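Local coordinates for glycosyl hydrolases family 2, sugar binding domain protein (Bacteroides uniformis str. 3978 T3 ii, PDB 6D1P) that is a family 2 glycoside hydrolase from a human gut bacterium, a beta-glucuronidase that probably cleaves glucuronic acid from O-linked glucuronides, at residues D516-R521 and V594-V599; P606-Y611 and M622-G627; P650-F655 and A674-N679; K688-G693 and D701-Q706. One frame throughout, in Å; residues are numbered along the deposited sequence.

Contact 1: residues D516-R521 and V594-V599; sequences DSHAGR and VNQKGV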
loop_
_atom_site.group_PDB
_atom_site.type_symbol
_atom_site.label_atom_id
_atom_site.label_comp_id
_atom_site.label_asym_id
_atom_site.label_seq_id
_atom_site.Cartn_x
_atom_site.Cartn_y
_atom_site.Cartn_z
ATOM N N ASP A 516 2.162 10.157 -29.297
ATOM C CA ASP A 516 1.935 10.894 -28.063
ATOM C C ASP A 516 1.973 12.394 -28.308
ATOM O O ASP A 516 2.757 12.896 -29.124
ATOM C CB ASP A 516 2.992 10.543 -27.000
ATOM C CG ASP A 516 2.890 9.092 -26.508
ATOM O OD1 ASP A 516 2.256 8.852 -25.459
ATOM O OD2 ASP A 516 3.437 8.177 -27.177
ATOM N N SER A 517 1.140 13.118 -27.565
ATOM C CA SER A 517 1.296 14.559 -27.488
ATOM C C SER A 517 0.950 15.017 -26.077
ATOM O O SER A 517 -0.091 14.653 -25.530
ATOM C CB SER A 517 0.436 15.289 -28.536
ATOM O OG SER A 517 -0.937 15.000 -28.403
ATOM N N HIS A 518 1.845 15.796 -25.506
ATOM C CA HIS A 518 1.689 16.453 -24.217
ATOM C C HIS A 518 0.709 17.596 -24.421
ATOM O O HIS A 518 1.058 18.613 -25.028
ATOM C CB HIS A 518 3.055 16.953 -23.764
ATOM C CG HIS A 518 3.151 17.336 -22.323
ATOM N ND1 HIS A 518 2.474 16.673 -21.323
ATOM C CD2 HIS A 518 3.927 18.261 -21.705
ATOM C CE1 HIS A 518 2.798 17.201 -20.155
ATOM N NE2 HIS A 518 3.678 18.166 -20.360
ATOM N N ALA A 519 -0.533 17.414 -23.969
ATOM C CA ALA A 519 -1.535 18.464 -24.098
ATOM C C ALA A 519 -0.968 19.810 -23.657
ATOM O O ALA A 519 -0.331 19.924 -22.596
ATOM C CB ALA A 519 -2.774 18.113 -23.276
ATOM N N GLY A 520 -1.139 20.810 -24.525
ATOM C CA GLY A 520 -0.700 22.171 -24.274
ATOM C C GLY A 520 0.738 22.481 -24.625
ATOM O O GLY A 520 1.174 23.618 -24.414
ATOM N N ARG A 521 1.504 21.513 -25.127
ATOM C CA ARG A 521 2.839 21.786 -25.653
ATOM C C ARG A 521 2.751 21.978 -27.172
ATOM O O ARG A 521 2.089 21.191 -27.854
ATOM C CB ARG A 521 3.800 20.651 -25.300
ATOM C CG ARG A 521 5.161 20.761 -25.956
ATOM C CD ARG A 521 6.000 19.540 -25.623
ATOM N NE ARG A 521 6.480 19.592 -24.244
ATOM C CZ ARG A 521 6.967 18.541 -23.583
ATOM N NH1 ARG A 521 7.028 17.348 -24.175
ATOM N NH2 ARG A 521 7.383 18.671 -22.323
ATOM N N VAL A 594 1.091 8.000 -17.765
ATOM C CA VAL A 594 -0.022 8.221 -18.684
ATOM C C VAL A 594 0.472 8.010 -20.108
ATOM O O VAL A 594 1.483 8.587 -20.521
ATOM C CB VAL A 594 -0.667 9.603 -18.503
ATOM C CG1 VAL A 594 -1.711 9.861 -19.614
ATOM C CG2 VAL A 594 -1.353 9.643 -17.167
ATOM N N ASN A 595 -0.192 7.121 -20.825
ATOM C CA ASN A 595 0.019 7.006 -22.263
ATOM C C ASN A 595 -0.675 8.204 -22.904
ATOM O O ASN A 595 -1.894 8.351 -22.785
ATOM C CB ASN A 595 -0.534 5.668 -22.737
ATOM C CG ASN A 595 -0.335 5.430 -24.229
ATOM O OD1 ASN A 595 -0.685 6.262 -25.075
ATOM N ND2 ASN A 595 0.227 4.269 -24.557
ATOM N N GLN A 596 0.096 9.114 -23.498
ATOM C CA GLN A 596 -0.448 10.375 -23.999
ATOM C C GLN A 596 -0.759 10.349 -25.504
ATOM O O GLN A 596 -0.671 11.381 -26.179
ATOM C CB GLN A 596 0.507 11.513 -23.646
ATOM C CG GLN A 596 0.680 11.603 -22.096
ATOM C CD GLN A 596 1.718 12.631 -21.649
ATOM O OE1 GLN A 596 2.858 12.281 -21.309
ATOM N NE2 GLN A 596 1.327 13.899 -21.633
ATOM N N LYS A 597 -1.166 9.200 -26.045
ATOM C CA LYS A 597 -1.537 9.124 -27.453
ATOM C C LYS A 597 -3.006 9.450 -27.712
ATOM O O LYS A 597 -3.490 9.205 -28.824
ATOM C CB LYS A 597 -1.216 7.743 -28.000
ATOM C CG LYS A 597 0.266 7.471 -28.149
ATOM C CD LYS A 597 0.486 6.021 -28.632
ATOM C CE LYS A 597 1.966 5.704 -28.797
ATOM N NZ LYS A 597 2.701 5.585 -27.501
ATOM N N GLY A 598 -3.728 9.977 -26.721
ATOM C CA GLY A 598 -5.106 10.351 -26.944
ATOM C C GLY A 598 -5.220 11.621 -27.767
ATOM O O GLY A 598 -4.271 12.388 -27.916
ATOM N N VAL A 599 -6.403 11.854 -28.342
ATOM C CA VAL A 599 -6.700 13.193 -28.836
ATOM C C VAL A 599 -7.488 14.000 -27.818
ATOM O O VAL A 599 -7.845 15.159 -28.087
ATOM C CB VAL A 599 -7.416 13.173 -30.209
ATOM C CG1 VAL A 599 -6.425 12.811 -31.296
ATOM C CG2 VAL A 599 -8.593 12.197 -30.224
HETATM O O HOH W 1 -1.693 12.637 -29.370
HETATM O O HOH W 2 -1.359 14.759 -22.796
#
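In the buried interior of the TIM-barrel domain a loop, 516-521, meets segment 594-599, which begins as a short strand (594-595) and continues as loop. Asp516 carries the middle of the contact. Its CB lies 3.8 Å from Gln596 O, and with CG anti to the carbonyl carbon (chi1 -67°) the carboxylate turns to Lys597, whose CG sits 3.5 Å from Asp516 CG. At the tip the oxygens divide the work. Asp516 OD1 takes a weak bond of 2.9 Å from Gln596 N, whereas Asp516 OD2 offers its syn lone pair to Lys597 NZ in a salt bridge of 2.7 Å. The lysine chain stays extended until chi4, where a 71° bend delivers the ammonium, which Tyr487 OH also engages. An alanine here would remove that ammonium and would probably leave the buried carboxylate less well balanced and less firmly placed. Next along, Ser517 N binds Gln596 O at 2.9 Å, coming from above the carbonyl plane. Gln596 OE1 is held by Ile591 N, and His518 NE2 by Gln776 O. Though ring and amide planes stand 85° apart, Gln596 NE2 meets His518 ND1 close to the ring plane, at 3.0 Å.

Contact 2: residues P606-Y611 and M622-G627; sequences PKESYY and MLHIYG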
loop_
_atom_site.group_PDB
_atom_site.type_symbol
_atom_site.label_atom_id
_atom_site.label_comp_id
_atom_site.label_asym_id
_atom_site.label_seq_id
_atom_site.Cartn_x
_atom_site.Cartn_y
_atom_site.Cartn_z
ATOM N N PRO A 606 -10.664 17.883 -24.584
ATOM C CA PRO A 606 -10.095 17.678 -25.925
ATOM C C PRO A 606 -8.756 18.370 -26.128
ATOM O O PRO A 606 -8.570 19.529 -25.754
ATOM C CB PRO A 606 -11.163 18.268 -26.856
ATOM C CG PRO A 606 -12.446 18.192 -26.056
ATOM C CD PRO A 606 -12.058 18.357 -24.621
ATOM N N LYS A 607 -7.813 17.634 -26.719
ATOM C CA LYS A 607 -6.647 18.247 -27.331
ATOM C C LYS A 607 -7.046 18.844 -28.679
ATOM O O LYS A 607 -8.126 18.581 -29.205
ATOM C CB LYS A 607 -5.524 17.222 -27.540
ATOM C CG LYS A 607 -5.156 16.380 -26.317
ATOM C CD LYS A 607 -3.975 15.472 -26.629
ATOM C CE LYS A 607 -3.697 14.493 -25.484
ATOM N NZ LYS A 607 -2.692 13.413 -25.799
ATOM N N GLU A 608 -6.150 19.636 -29.258
ATOM C CA GLU A 608 -6.470 20.230 -30.551
ATOM C C GLU A 608 -6.389 19.225 -31.694
ATOM O O GLU A 608 -6.927 19.490 -32.778
ATOM C CB GLU A 608 -5.564 21.439 -30.793
ATOM C CG GLU A 608 -5.594 22.399 -29.587
ATOM C CD GLU A 608 -5.434 23.864 -29.957
ATOM O OE1 GLU A 608 -6.081 24.340 -30.941
ATOM O OE2 GLU A 608 -4.646 24.538 -29.267
ATOM N N SER A 609 -5.788 18.062 -31.465
ATOM C CA SER A 609 -5.833 17.006 -32.463
ATOM C C SER A 609 -7.220 16.403 -32.603
ATOM O O SER A 609 -7.514 15.813 -33.645
ATOM C CB SER A 609 -4.849 15.912 -32.100
ATOM O OG SER A 609 -5.027 15.548 -30.738
ATOM N N TYR A 610 -8.070 16.504 -31.570
ATOM C CA TYR A 610 -9.441 16.012 -31.696
ATOM C C TYR A 610 -10.165 16.674 -32.875
ATOM O O TYR A 610 -11.012 16.042 -33.514
ATOM C CB TYR A 610 -10.201 16.249 -30.384
ATOM C CG TYR A 610 -11.693 15.910 -30.418
ATOM C CD1 TYR A 610 -12.644 16.867 -30.805
ATOM C CD2 TYR A 610 -12.156 14.647 -30.040
ATOM C CE1 TYR A 610 -14.019 16.563 -30.824
ATOM C CE2 TYR A 610 -13.525 14.333 -30.067
ATOM C CZ TYR A 610 -14.451 15.301 -30.465
ATOM O OH TYR A 610 -15.801 14.997 -30.484
ATOM N N TYR A 611 -9.830 17.936 -33.182
ATOM C CA TYR A 611 -10.483 18.689 -34.254
ATOM C C TYR A 611 -9.892 18.366 -35.615
ATOM O O TYR A 611 -10.586 18.492 -36.632
ATOM C CB TYR A 611 -10.379 20.191 -33.966
ATOM C CG TYR A 611 -10.958 20.496 -32.599
ATOM C CD1 TYR A 611 -12.334 20.508 -32.415
ATOM C CD2 TYR A 611 -10.141 20.695 -31.484
ATOM C CE1 TYR A 611 -12.889 20.736 -31.185
ATOM C CE2 TYR A 611 -10.704 20.929 -30.220
ATOM C CZ TYR A 611 -12.081 20.939 -30.091
ATOM O OH TYR A 611 -12.707 21.154 -28.902
ATOM N N MET A 622 -18.095 22.436 -38.658
ATOM C CA MET A 622 -17.274 22.877 -37.549
ATOM C C MET A 622 -16.106 23.658 -38.121
ATOM O O MET A 622 -15.818 23.605 -39.321
ATOM C CB MET A 622 -16.779 21.705 -36.679
ATOM C CG MET A 622 -16.038 20.590 -37.452
ATOM S SD MET A 622 -14.340 21.019 -37.907
ATOM C CE MET A 622 -13.519 21.003 -36.319
ATOM N N LEU A 623 -15.435 24.372 -37.230
ATOM C CA LEU A 623 -14.336 25.265 -37.550
ATOM C C LEU A 623 -13.499 25.385 -36.283
ATOM O O LEU A 623 -14.049 25.682 -35.218
ATOM C CB LEU A 623 -14.876 26.632 -37.989
ATOM C CG LEU A 623 -13.929 27.777 -38.320
ATOM C CD1 LEU A 623 -13.182 27.491 -39.606
ATOM C CD2 LEU A 623 -14.717 29.081 -38.450
ATOM N N HIS A 624 -12.192 25.125 -36.378
ATOM C CA HIS A 624 -11.307 25.192 -35.215
ATOM C C HIS A 624 -9.976 25.766 -35.653
ATOM O O HIS A 624 -9.228 25.116 -36.387
ATOM C CB HIS A 624 -11.091 23.819 -34.561
ATOM C CG HIS A 624 -10.179 23.850 -33.357
ATOM N ND1 HIS A 624 -10.649 23.928 -32.060
ATOM C CD2 HIS A 624 -8.829 23.829 -33.263
ATOM C CE1 HIS A 624 -9.629 23.940 -31.220
ATOM N NE2 HIS A 624 -8.512 23.886 -31.924
ATOM N N ILE A 625 -9.677 26.971 -35.189
ATOM C CA ILE A 625 -8.347 27.526 -35.368
ATOM C C ILE A 625 -7.390 26.781 -34.458
ATOM O O ILE A 625 -7.628 26.657 -33.251
ATOM C CB ILE A 625 -8.347 29.024 -35.046
ATOM C CG1 ILE A 625 -9.405 29.751 -35.892
ATOM C CG2 ILE A 625 -6.949 29.591 -35.221
ATOM C CD1 ILE A 625 -9.770 31.134 -35.354
ATOM N N TYR A 626 -6.301 26.282 -35.025
ATOM C CA TYR A 626 -5.316 25.604 -34.207
ATOM C C TYR A 626 -4.572 26.629 -33.358
ATOM O O TYR A 626 -3.935 27.545 -33.889
ATOM C CB TYR A 626 -4.357 24.788 -35.077
ATOM C CG TYR A 626 -3.145 24.313 -34.322
ATOM C CD1 TYR A 626 -3.269 23.705 -33.067
ATOM C CD2 TYR A 626 -1.868 24.492 -34.836
ATOM C CE1 TYR A 626 -2.147 23.288 -32.364
ATOM C CE2 TYR A 626 -0.749 24.072 -34.145
ATOM C CZ TYR A 626 -0.898 23.469 -32.914
ATOM O OH TYR A 626 0.223 23.063 -32.226
ATOM N N GLY A 627 -4.649 26.467 -32.035
ATOM C CA GLY A 627 -3.903 27.314 -31.128
ATOM C C GLY A 627 -4.693 27.822 -29.935
ATOM O O GLY A 627 -4.216 28.705 -29.230
#
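Glu608 OE1 is gripped by two donors at once. His624 NE2 reaches it at 2.7 Å along the anti lone pair, almost in the plane of the imidazole, while Gly627 N comes from above the carboxylate plane to make a bond to the same OE1 of 2.8 Å. The other oxygen, OE2, accepts from Ser629 N, so both oxygens of this buried glutamate are hydrogen-bonded. The carboxylate stands 79° to the histidine ring, and the Tyr626 ring turns an edge to it, CD1 lying 3.6 Å from Glu608 OE1. Farther out, Tyr611 and His624 form an offset stack, centroids 3.9 Å apart and planes only 8° from parallel, with His624 CE1 3.3 Å from Tyr611 CD2. The opposite face of the tyrosine leans on Tyr610. Met622, its chain bent at chi2 and chi3, brings CE to the tyrosine's edge, 4.0 Å from Tyr611 CB. The contact thus fastens the region where helix 609-617 begins to strand 623-625, which pairs with strand 641-647. A buried carboxylate on NE2 would probably favour the protonated, positively charged imidazole, and charge on that ring would be expected to strengthen its stacking on the electron-rich phenol.

Contact 3: residues P650-F655 and A674-N679; sequences PEVELF and AGLRWN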
loop_
_atom_site.group_PDB
_atom_site.type_symbol
_atom_site.label_atom_id
_atom_site.label_comp_id
_atom_site.label_asym_id
_atom_site.label_seq_id
_atom_site.Cartn_x
_atom_site.Cartn_y
_atom_site.Cartn_z
ATOM N N PRO A 650 -16.625 24.162 -46.572
ATOM C CA PRO A 650 -15.993 24.309 -47.903
ATOM C C PRO A 650 -15.094 25.527 -48.023
ATOM O O PRO A 650 -14.048 25.451 -48.682
ATOM C CB PRO A 650 -17.191 24.398 -48.857
ATOM C CG PRO A 650 -18.292 23.688 -48.142
ATOM C CD PRO A 650 -18.079 23.949 -46.662
ATOM N N GLU A 651 -15.460 26.642 -47.388
ATOM C CA GLU A 651 -14.692 27.877 -47.446
ATOM C C GLU A 651 -14.549 28.449 -46.050
ATOM O O GLU A 651 -15.487 28.413 -45.247
ATOM C CB GLU A 651 -15.350 28.940 -48.329
ATOM C CG GLU A 651 -14.762 29.065 -49.718
ATOM C CD GLU A 651 -15.387 30.221 -50.496
ATOM O OE1 GLU A 651 -14.635 31.108 -50.964
ATOM O OE2 GLU A 651 -16.638 30.241 -50.616
ATOM N N VAL A 652 -13.380 29.007 -45.786
ATOM C CA VAL A 652 -13.045 29.556 -44.484
ATOM C C VAL A 652 -12.294 30.844 -44.726
ATOM O O VAL A 652 -11.358 30.877 -45.533
ATOM C CB VAL A 652 -12.182 28.590 -43.644
ATOM C CG1 VAL A 652 -11.640 29.301 -42.414
ATOM C CG2 VAL A 652 -12.990 27.361 -43.269
ATOM N N GLU A 653 -12.693 31.900 -44.033
ATOM C CA GLU A 653 -11.974 33.159 -44.082
ATOM C C GLU A 653 -11.314 33.429 -42.735
ATOM O O GLU A 653 -11.943 33.274 -41.679
ATOM C CB GLU A 653 -12.902 34.311 -44.471
ATOM C CG GLU A 653 -12.171 35.641 -44.538
ATOM C CD GLU A 653 -12.925 36.715 -45.313
ATOM O OE1 GLU A 653 -12.239 37.680 -45.721
ATOM O OE2 GLU A 653 -14.167 36.583 -45.509
ATOM N N LEU A 654 -10.050 33.837 -42.788
ATOM C CA LEU A 654 -9.268 34.161 -41.613
ATOM C C LEU A 654 -9.183 35.670 -41.466
ATOM O O LEU A 654 -9.045 36.395 -42.458
ATOM C CB LEU A 654 -7.860 33.570 -41.720
ATOM C CG LEU A 654 -7.063 33.626 -40.421
ATOM C CD1 LEU A 654 -7.634 32.629 -39.421
ATOM C CD2 LEU A 654 -5.580 33.389 -40.670
ATOM N N PHE A 655 -9.269 36.141 -40.226
ATOM C CA PHE A 655 -9.064 37.547 -39.920
ATOM C C PHE A 655 -8.012 37.641 -38.832
ATOM O O PHE A 655 -8.080 36.910 -37.835
ATOM C CB PHE A 655 -10.348 38.237 -39.446
ATOM C CG PHE A 655 -11.535 38.041 -40.346
ATOM C CD1 PHE A 655 -11.863 38.993 -41.304
ATOM C CD2 PHE A 655 -12.361 36.939 -40.193
ATOM C CE1 PHE A 655 -12.978 38.822 -42.121
ATOM C CE2 PHE A 655 -13.473 36.757 -41.013
ATOM C CZ PHE A 655 -13.780 37.703 -41.975
ATOM N N ALA A 674 -5.659 20.970 -44.979
ATOM C CA ALA A 674 -6.554 20.887 -46.141
ATOM C C ALA A 674 -6.680 22.236 -46.857
ATOM O O ALA A 674 -7.775 22.667 -47.228
ATOM C CB ALA A 674 -7.934 20.347 -45.751
ATOM N N GLY A 675 -5.543 22.913 -47.052
ATOM C CA GLY A 675 -5.525 24.213 -47.697
ATOM C C GLY A 675 -5.913 25.397 -46.824
ATOM O O GLY A 675 -5.602 26.536 -47.185
ATOM N N LEU A 676 -6.582 25.175 -45.687
ATOM C CA LEU A 676 -7.007 26.259 -44.798
ATOM C C LEU A 676 -5.835 26.672 -43.902
ATOM O O LEU A 676 -5.773 26.382 -42.705
ATOM C CB LEU A 676 -8.224 25.833 -43.990
ATOM C CG LEU A 676 -9.269 25.129 -44.860
ATOM C CD1 LEU A 676 -10.479 24.622 -44.068
ATOM C CD2 LEU A 676 -9.719 26.030 -46.052
ATOM N N ARG A 677 -4.882 27.369 -44.510
ATOM C CA ARG A 677 -3.714 27.862 -43.800
ATOM C C ARG A 677 -3.317 29.203 -44.391
ATOM O O ARG A 677 -3.462 29.423 -45.598
ATOM C CB ARG A 677 -2.536 26.883 -43.883
ATOM C CG ARG A 677 -2.088 26.547 -45.318
ATOM C CD ARG A 677 -0.865 25.636 -45.322
ATOM N NE ARG A 677 -0.334 25.476 -46.666
ATOM C CZ ARG A 677 -0.801 24.595 -47.553
ATOM N NH1 ARG A 677 -1.812 23.790 -47.236
ATOM N NH2 ARG A 677 -0.265 24.523 -48.768
ATOM N N TRP A 678 -2.842 30.093 -43.522
ATOM C CA TRP A 678 -2.375 31.433 -43.853
ATOM C C TRP A 678 -1.044 31.695 -43.165
ATOM O O TRP A 678 -0.788 31.207 -42.061
ATOM C CB TRP A 678 -3.357 32.521 -43.393
ATOM C CG TRP A 678 -4.672 32.481 -44.068
ATOM C CD1 TRP A 678 -5.112 33.326 -45.046
ATOM C CD2 TRP A 678 -5.737 31.551 -43.831
ATOM N NE1 TRP A 678 -6.390 32.986 -45.428
ATOM C CE2 TRP A 678 -6.794 31.896 -44.703
ATOM C CE3 TRP A 678 -5.899 30.462 -42.972
ATOM C CZ2 TRP A 678 -7.993 31.199 -44.730
ATOM C CZ3 TRP A 678 -7.095 29.754 -43.016
ATOM C CH2 TRP A 678 -8.125 30.132 -43.883
ATOM N N ASN A 679 -0.191 32.465 -43.821
ATOM C CA ASN A 679 0.948 33.079 -43.159
ATOM C C ASN A 679 0.602 34.534 -42.892
ATOM O O ASN A 679 -0.062 35.181 -43.703
ATOM C CB ASN A 679 2.219 32.963 -43.994
ATOM C CG ASN A 679 2.757 31.546 -44.023
ATOM O OD1 ASN A 679 2.025 30.591 -43.751
ATOM N ND2 ASN A 679 4.033 31.400 -44.346
#
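With CG anti to the carbonyl carbon (chi1 -65°), Trp678 swings its indole across to strand 651-656, and Leu654, with CG anti to its backbone N (chi1 -169°), slides past it in the opposite direction. The two strands belong to different sheets that face each other, as in the beta-sandwich of E-set domains. Their local axes approach to 8.6 Å, at an angle of 26° between chain directions, and no hydrogen bond joins them: the gap is filled mainly by side chains. Leu654 lays CB over the middle of the six-membered ring, a CH-pi contact in which CB is 3.6 Å from Trp678 CE2. The branch end follows, Leu654 CD2 reaching Trp678 CB at 3.6 Å, so that the leucine covers the indole from the benzene ring back to its root. Lys664 adds a cation-pi interaction with the tryptophan. Val652 splits its two methyls between partners. CG2 meets Leu676 CD1 at 3.8 Å, the side chains crossing at about a right angle, where Leu676 sits at the centre of an inverse gamma turn leading into strand 677-680. The other methyl, Val652 CG1, lies 3.9 Å from Trp678 CH2. At the rim of the indole, in its plane, Val652 O stands 3.5 Å from Trp678 CZ2.

Contact 4: residues K688-G693 and D701-Q706; sequences KITATG and DDEIQQ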
loop_
_atom_site.group_PDB
_atom_site.type_symbol
_atom_site.label_atom_id
_atom_site.label_comp_id
_atom_site.label_asym_id
_atom_site.label_seq_id
_atom_site.Cartn_x
_atom_site.Cartn_y
_atom_site.Cartn_z
ATOM N N LYS A 688 -5.388 39.222 -31.994
ATOM C CA LYS A 688 -6.679 38.571 -32.159
ATOM C C LYS A 688 -6.725 37.908 -33.529
ATOM O O LYS A 688 -6.363 38.524 -34.535
ATOM C CB LYS A 688 -7.827 39.562 -31.999
ATOM C CG LYS A 688 -9.181 38.897 -31.849
ATOM C CD LYS A 688 -10.215 39.904 -31.352
ATOM C CE LYS A 688 -11.397 39.999 -32.310
ATOM N NZ LYS A 688 -12.179 41.281 -32.115
ATOM N N ILE A 689 -7.119 36.640 -33.551
ATOM C CA ILE A 689 -7.194 35.844 -34.768
ATOM C C ILE A 689 -8.578 35.234 -34.801
ATOM O O ILE A 689 -8.974 34.535 -33.863
ATOM C CB ILE A 689 -6.115 34.751 -34.822
ATOM C CG1 ILE A 689 -4.750 35.370 -35.113
ATOM C CG2 ILE A 689 -6.460 33.702 -35.876
ATOM C CD1 ILE A 689 -3.619 34.769 -34.315
ATOM N N THR A 690 -9.331 35.527 -35.850
ATOM C CA THR A 690 -10.664 34.973 -35.980
ATOM C C THR A 690 -10.795 34.291 -37.326
ATOM O O THR A 690 -10.039 34.558 -38.262
ATOM C CB THR A 690 -11.741 36.048 -35.846
ATOM O OG1 THR A 690 -11.621 36.958 -36.946
ATOM C CG2 THR A 690 -11.583 36.798 -34.534
ATOM N N ALA A 691 -11.801 33.431 -37.413
ATOM C CA ALA A 691 -12.091 32.681 -38.618
ATOM C C ALA A 691 -13.592 32.565 -38.785
ATOM O O ALA A 691 -14.334 32.419 -37.807
ATOM C CB ALA A 691 -11.474 31.270 -38.585
ATOM N N THR A 692 -14.026 32.616 -40.039
ATOM C CA THR A 692 -15.404 32.327 -40.385
ATOM C C THR A 692 -15.422 31.297 -41.506
ATOM O O THR A 692 -14.733 31.447 -42.521
ATOM C CB THR A 692 -16.156 33.602 -40.786
ATOM O OG1 THR A 692 -16.162 34.508 -39.675
ATOM C CG2 THR A 692 -17.588 33.272 -41.168
ATOM N N GLY A 693 -16.174 30.235 -41.294
ATOM C CA GLY A 693 -16.347 29.197 -42.281
ATOM C C GLY A 693 -17.760 29.294 -42.805
ATOM O O GLY A 693 -18.685 29.669 -42.075
ATOM N N ASP A 701 -18.053 30.443 -36.691
ATOM C CA ASP A 701 -17.085 31.403 -36.187
ATOM C C ASP A 701 -16.199 30.731 -35.157
ATOM O O ASP A 701 -16.641 29.843 -34.429
ATOM C CB ASP A 701 -17.761 32.630 -35.540
ATOM C CG ASP A 701 -18.712 33.354 -36.487
ATOM O OD1 ASP A 701 -18.325 33.618 -37.647
ATOM O OD2 ASP A 701 -19.853 33.659 -36.063
ATOM N N ASP A 702 -14.946 31.172 -35.098
ATOM C CA ASP A 702 -14.042 30.787 -34.030
ATOM C C ASP A 702 -13.059 31.931 -33.840
ATOM O O ASP A 702 -12.876 32.762 -34.734
ATOM C CB ASP A 702 -13.320 29.462 -34.345
ATOM C CG ASP A 702 -12.467 28.944 -33.179
ATOM O OD1 ASP A 702 -12.825 29.174 -32.003
ATOM O OD2 ASP A 702 -11.428 28.296 -33.453
ATOM N N GLU A 703 -12.432 31.968 -32.662
ATOM C CA GLU A 703 -11.513 33.042 -32.309
ATOM C C GLU A 703 -10.522 32.547 -31.261
ATOM O O GLU A 703 -10.899 31.870 -30.305
ATOM C CB GLU A 703 -12.257 34.284 -31.765
ATOM C CG GLU A 703 -11.337 35.289 -31.033
ATOM C CD GLU A 703 -12.076 36.259 -30.086
ATOM O OE1 GLU A 703 -13.189 36.724 -30.439
ATOM O OE2 GLU A 703 -11.533 36.555 -28.988
ATOM N N ILE A 704 -9.254 32.900 -31.444
ATOM C CA ILE A 704 -8.249 32.730 -30.412
ATOM C C ILE A 704 -7.462 34.027 -30.310
ATOM O O ILE A 704 -7.434 34.840 -31.235
ATOM C CB ILE A 704 -7.289 31.552 -30.691
ATOM C CG1 ILE A 704 -6.348 31.886 -31.856
ATOM C CG2 ILE A 704 -8.068 30.267 -30.970
ATOM C CD1 ILE A 704 -5.301 30.821 -32.114
ATOM N N GLN A 705 -6.818 34.214 -29.163
ATOM C CA GLN A 705 -5.846 35.277 -28.980
ATOM C C GLN A 705 -4.525 34.645 -28.588
ATOM O O GLN A 705 -4.510 33.629 -27.891
ATOM C CB GLN A 705 -6.307 36.271 -27.908
ATOM C CG GLN A 705 -7.677 36.878 -28.187
ATOM C CD GLN A 705 -8.031 37.972 -27.196
ATOM O OE1 GLN A 705 -7.148 38.589 -26.592
ATOM N NE2 GLN A 705 -9.330 38.217 -27.018
ATOM N N GLN A 706 -3.421 35.227 -29.050
ATOM C CA GLN A 706 -2.099 34.717 -28.712
ATOM C C GLN A 706 -1.128 35.879 -28.590
ATOM O O GLN A 706 -1.165 36.811 -29.391
ATOM C CB GLN A 706 -1.557 33.728 -29.764
ATOM C CG GLN A 706 -2.433 32.529 -30.069
ATOM C CD GLN A 706 -1.898 31.691 -31.230
ATOM O OE1 GLN A 706 -1.513 32.231 -32.275
ATOM N NE2 GLN A 706 -1.848 30.362 -31.038
#
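Ile689, Lys688 and Asp701 give up the most surface in this pairing of two antiparallel strands. Ile689 is paired with Ile704 through two backbone bonds, Ile689 N to Ile704 O at 3.0 Å and Ile704 N to Ile689 O at 2.9 Å, both running nearly along the carbonyl axes. Its side chain goes to the buried face, with CB 4.1 Å from Ile704 CG1 and CD1 reaching across to the amide of Gln706, whose OE1 is held by Arg633. Leu654 of the next strand packs on the same isoleucine, and Ile625 of the facing sheet covers Ala691 and Ile704. Asp702 shares that face, its OD2 accepting from Ile625 N and His628 NE2.

Lys688 lies on the other, more open face. Its chain bends at chi3 (123°) to cross Glu703 obliquely, leaving NZ and Glu703 OE1 5.0 Å apart, too far for a salt bridge. Asp701, on the same face, runs alongside Thr692, and Asp701 OD1 accepts a hydrogen bond from Thr692 OG1 on its anti lone pair, at 3.1 Å; this oxygen also pairs with Arg699. Thr692 places OG1 beside its own backbone N (chi1 -61°), which leaves CG2 3.6 Å from Asp701 OD1. An alanine here would lack both groups, and Asp701 would probably be held less firmly against the neighbouring strand. Between these ends, Thr690 CG2 packs 3.8 Å from Glu703 CB. Such a strand pair, largely apolar on the face of Ile689, Ala691 and Ile704 apart from Asp702, and polar on the other, is typical of a beta-hairpin in one sheet of a beta-sandwich.

The contacts follow one another along the chain, contacts 1 and 2 nearer its centre, contacts 3 and 4 farther out. Contact 1 is deepest and ties barrel loops together with charge and hydrogen bonds; contact 2 touches it, since Lys607 N and NZ reach Val599 O and Gly598 O. Contact 2 is buried too, mixing a polar grip with ring stacking where the barrel meets the beta domain. From there Leu623 packs against Val652 of contact 3 and Gly693 of contact 4. Contacts 3 and 4 share a sheet, strand 651-656 lying next to strand 685-695, but they differ in kind: contact 3 is apolar packing between sheets, whereas contact 4 is backbone pairing within one, partly buried, with a polar outer face.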